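Long-range contact in colicin-D (Escherichia coli, PDB 5ZNM), which kills Escherichia coli and closely related bacteria by inhibiting protein synthesis, its C-terminal domain being a tRNase and its central domain implicated in crossing the inner membrane: residues 57-69 against 230-242. Sequence-based numbering, arbitrary orientation.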
# COMPACT_ATOMS: atom_id res chain seq x y z
N VAL A 57 0.98 7.36 0.90
CA VAL A 57 1.18 8.24 -0.26
C VAL A 57 -0.15 8.34 -0.98
O VAL A 57 -0.83 7.32 -1.18
CB VAL A 57 2.28 7.69 -1.19
CG1 VAL A 57 2.44 8.60 -2.43
CG2 VAL A 57 3.60 7.55 -0.44
N GLN A 58 -0.53 9.55 -1.39
CA GLN A 58 -1.83 9.72 -2.02
C GLN A 58 -1.71 10.62 -3.23
O GLN A 58 -0.90 11.56 -3.27
CB GLN A 58 -2.85 10.33 -1.05
CG GLN A 58 -3.25 9.37 0.09
CD GLN A 58 -4.10 10.07 1.15
OE1 GLN A 58 -4.94 10.91 0.83
NE2 GLN A 58 -3.87 9.72 2.43
N LEU A 59 -2.55 10.34 -4.22
CA LEU A 59 -2.69 11.19 -5.40
C LEU A 59 -4.17 11.40 -5.63
O LEU A 59 -4.90 10.43 -5.85
CB LEU A 59 -2.03 10.55 -6.62
CG LEU A 59 -2.22 11.27 -7.95
CD1 LEU A 59 -1.64 12.67 -7.89
CD2 LEU A 59 -1.58 10.48 -9.09
N ALA A 60 -4.61 12.65 -5.54
CA ALA A 60 -6.01 12.97 -5.74
C ALA A 60 -6.14 13.83 -6.99
O ALA A 60 -5.29 14.68 -7.26
CB ALA A 60 -6.61 13.69 -4.52
N MET A 61 -7.20 13.58 -7.75
CA MET A 61 -7.50 14.35 -8.95
C MET A 61 -8.99 14.68 -8.94
O MET A 61 -9.81 13.79 -8.69
CB MET A 61 -7.11 13.57 -10.20
CG MET A 61 -5.64 13.15 -10.25
SD MET A 61 -5.35 11.46 -10.87
CE MET A 61 -5.89 10.48 -9.47
N THR A 62 -9.33 15.95 -9.17
CA THR A 62 -10.74 16.33 -9.22
C THR A 62 -11.49 15.44 -10.20
O THR A 62 -11.01 15.14 -11.30
CB THR A 62 -10.90 17.80 -9.60
OG1 THR A 62 -10.20 18.05 -10.83
CG2 THR A 62 -10.33 18.71 -8.52
N GLY A 63 -12.67 14.98 -9.78
CA GLY A 63 -13.53 14.17 -10.62
C GLY A 63 -13.19 12.70 -10.72
O GLY A 63 -13.96 11.95 -11.33
N THR A 64 -12.04 12.25 -10.18
CA THR A 64 -11.71 10.83 -10.26
C THR A 64 -11.16 10.24 -8.96
O THR A 64 -10.53 9.18 -9.00
CB THR A 64 -10.69 10.53 -11.37
OG1 THR A 64 -9.43 11.12 -11.03
CG2 THR A 64 -11.15 11.07 -12.72
N GLY A 65 -11.33 10.90 -7.83
CA GLY A 65 -11.04 10.26 -6.55
C GLY A 65 -9.58 10.26 -6.12
O GLY A 65 -8.70 10.93 -6.68
N VAL A 66 -9.32 9.47 -5.07
CA VAL A 66 -8.03 9.41 -4.40
C VAL A 66 -7.41 8.04 -4.61
O VAL A 66 -8.06 7.01 -4.40
CB VAL A 66 -8.18 9.70 -2.89
CG1 VAL A 66 -6.85 9.53 -2.18
CG2 VAL A 66 -8.74 11.11 -2.70
N TRP A 67 -6.15 8.04 -5.04
CA TRP A 67 -5.31 6.84 -5.07
C TRP A 67 -4.43 6.83 -3.82
O TRP A 67 -3.83 7.86 -3.49
CB TRP A 67 -4.46 6.85 -6.33
CG TRP A 67 -3.50 5.69 -6.50
CD1 TRP A 67 -3.75 4.52 -7.13
CD2 TRP A 67 -2.13 5.65 -6.08
NE1 TRP A 67 -2.62 3.73 -7.12
CE2 TRP A 67 -1.61 4.41 -6.48
CE3 TRP A 67 -1.29 6.54 -5.40
CZ2 TRP A 67 -0.30 4.02 -6.22
CZ3 TRP A 67 0.01 6.17 -5.15
CH2 TRP A 67 0.50 4.92 -5.56
N THR A 68 -4.35 5.68 -3.15
CA THR A 68 -3.62 5.54 -1.90
C THR A 68 -2.59 4.41 -2.01
O THR A 68 -2.87 3.37 -2.61
CB THR A 68 -4.58 5.23 -0.73
OG1 THR A 68 -5.53 6.29 -0.59
CG2 THR A 68 -3.82 5.07 0.57
N ALA A 69 -1.40 4.63 -1.47
CA ALA A 69 -0.43 3.55 -1.31
C ALA A 69 0.08 3.58 0.12
O ALA A 69 0.49 4.64 0.61
CB ALA A 69 0.74 3.68 -2.28
N PRO A 230 -17.56 8.88 6.62
CA PRO A 230 -17.47 9.40 5.25
C PRO A 230 -16.61 8.48 4.41
O PRO A 230 -15.64 7.89 4.89
CB PRO A 230 -16.81 10.78 5.43
CG PRO A 230 -16.92 11.09 6.89
CD PRO A 230 -16.88 9.76 7.58
N VAL A 231 -16.96 8.38 3.14
CA VAL A 231 -16.22 7.52 2.21
C VAL A 231 -15.63 8.43 1.14
O VAL A 231 -16.37 9.08 0.38
CB VAL A 231 -17.10 6.42 1.63
CG1 VAL A 231 -16.37 5.68 0.51
CG2 VAL A 231 -17.45 5.41 2.74
N THR A 232 -14.32 8.52 1.12
CA THR A 232 -13.65 9.32 0.09
C THR A 232 -13.75 8.61 -1.26
O THR A 232 -13.52 7.40 -1.34
CB THR A 232 -12.18 9.52 0.46
OG1 THR A 232 -12.10 10.11 1.76
CG2 THR A 232 -11.48 10.42 -0.55
N PRO A 233 -14.14 9.31 -2.33
CA PRO A 233 -14.19 8.66 -3.65
C PRO A 233 -12.82 8.13 -4.02
O PRO A 233 -11.81 8.81 -3.84
CB PRO A 233 -14.64 9.79 -4.59
CG PRO A 233 -15.43 10.70 -3.68
CD PRO A 233 -14.70 10.67 -2.37
N VAL A 234 -12.78 6.91 -4.52
CA VAL A 234 -11.54 6.21 -4.78
C VAL A 234 -11.19 6.37 -6.25
O VAL A 234 -12.08 6.40 -7.11
CB VAL A 234 -11.64 4.73 -4.37
CG1 VAL A 234 -10.40 3.96 -4.78
CG2 VAL A 234 -11.83 4.66 -2.86
N HIS A 235 -9.90 6.51 -6.54
CA HIS A 235 -9.47 6.67 -7.91
C HIS A 235 -9.85 5.47 -8.75
O HIS A 235 -9.57 4.32 -8.39
CB HIS A 235 -7.96 6.90 -7.99
CG HIS A 235 -7.46 7.01 -9.40
ND1 HIS A 235 -7.86 8.02 -10.25
CD2 HIS A 235 -6.64 6.21 -10.12
CE1 HIS A 235 -7.29 7.85 -11.43
NE2 HIS A 235 -6.54 6.76 -11.38
N THR A 236 -10.52 5.74 -9.86
CA THR A 236 -10.78 4.77 -10.91
C THR A 236 -10.22 5.31 -12.22
O THR A 236 -9.91 6.50 -12.34
CB THR A 236 -12.28 4.49 -11.04
OG1 THR A 236 -13.01 5.72 -10.93
CG2 THR A 236 -12.74 3.51 -9.95
N GLY A 237 -10.07 4.43 -13.19
CA GLY A 237 -9.56 4.81 -14.49
C GLY A 237 -8.10 4.43 -14.66
O GLY A 237 -7.71 3.29 -14.39
N THR A 238 -7.28 5.39 -15.09
CA THR A 238 -5.93 5.10 -15.54
C THR A 238 -5.01 4.73 -14.38
O THR A 238 -5.07 5.32 -13.29
CB THR A 238 -5.37 6.29 -16.31
OG1 THR A 238 -6.05 6.40 -17.56
CG2 THR A 238 -3.87 6.14 -16.58
N GLU A 239 -4.14 3.76 -14.63
CA GLU A 239 -3.23 3.25 -13.61
C GLU A 239 -2.22 4.32 -13.21
O GLU A 239 -1.74 5.09 -14.05
CB GLU A 239 -2.52 2.00 -14.14
CG GLU A 239 -3.41 0.89 -14.71
CD GLU A 239 -4.23 1.32 -15.93
OE1 GLU A 239 -5.40 0.96 -16.02
OE2 GLU A 239 -3.70 2.05 -16.78
N VAL A 240 -1.93 4.37 -11.92
CA VAL A 240 -0.93 5.28 -11.38
C VAL A 240 0.40 4.53 -11.33
O VAL A 240 0.51 3.51 -10.64
CB VAL A 240 -1.35 5.80 -9.99
CG1 VAL A 240 -0.26 6.67 -9.35
CG2 VAL A 240 -2.68 6.56 -10.10
N LYS A 241 1.39 5.00 -12.09
CA LYS A 241 2.68 4.33 -12.13
C LYS A 241 3.78 5.36 -12.33
O LYS A 241 3.69 6.21 -13.22
CB LYS A 241 2.71 3.27 -13.24
CG LYS A 241 2.65 3.83 -14.66
CD LYS A 241 2.17 2.80 -15.66
CE LYS A 241 1.28 3.47 -16.70
NZ LYS A 241 0.25 4.33 -16.05
N SER A 242 4.80 5.30 -11.49
CA SER A 242 5.85 6.31 -11.46
C SER A 242 6.99 5.91 -12.39
O SER A 242 7.61 4.86 -12.21
CB SER A 242 6.35 6.51 -10.03
OG SER A 242 7.00 5.34 -9.58
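Val66 and Val234 form a single beta bridge where the irregular segment 230-242, in the S-type pyocin family region, crosses the bulged end of a beta hairpin; Thr64 and Gly65, both opposite Met61, make a classic beta bulge. Strand 65-71 is outermost, within this chain, in a five-stranded antiparallel sheet. Two backbone hydrogen bonds hold the bridge: Val66 N gives to Pro233 O (2.9 Å), and His235 N gives to Val66 O (2.9 Å). Glycine suits position 65: phi is positive (83°) and Gly65 CA lies 3.2 Å from Pro233 O.

The imidazole links Thr64 to Thr238 across a poorly ordered turn. A chi1 of 177° swings the His235 ring away from its backbone N and beside Thr64, where ND1 makes a bent bond (142°) from above the carbonyl plane of Thr64 O. NE2 donates almost straight to Thr238 O, in the ring plane. Both nitrogens act as donors, which would favour an imidazolium, and restrain ring rotation. Met61 CE lies over one imidazole face.

Apolar packing flanks the bridge. Val66 CG2 meets the methyl of Thr232, whose hydroxyl is hydrogen-bonded to Asn51 and Asn212. Branched Val240 spreads both methyls across the indole, its CB in a CH-pi contact 3.7 Å from the centroid of the five-membered ring of Trp67, which also packs on Ile73 of the second subunit. Val240 CG1 reaches Leu59 CD2 at 4.0 Å.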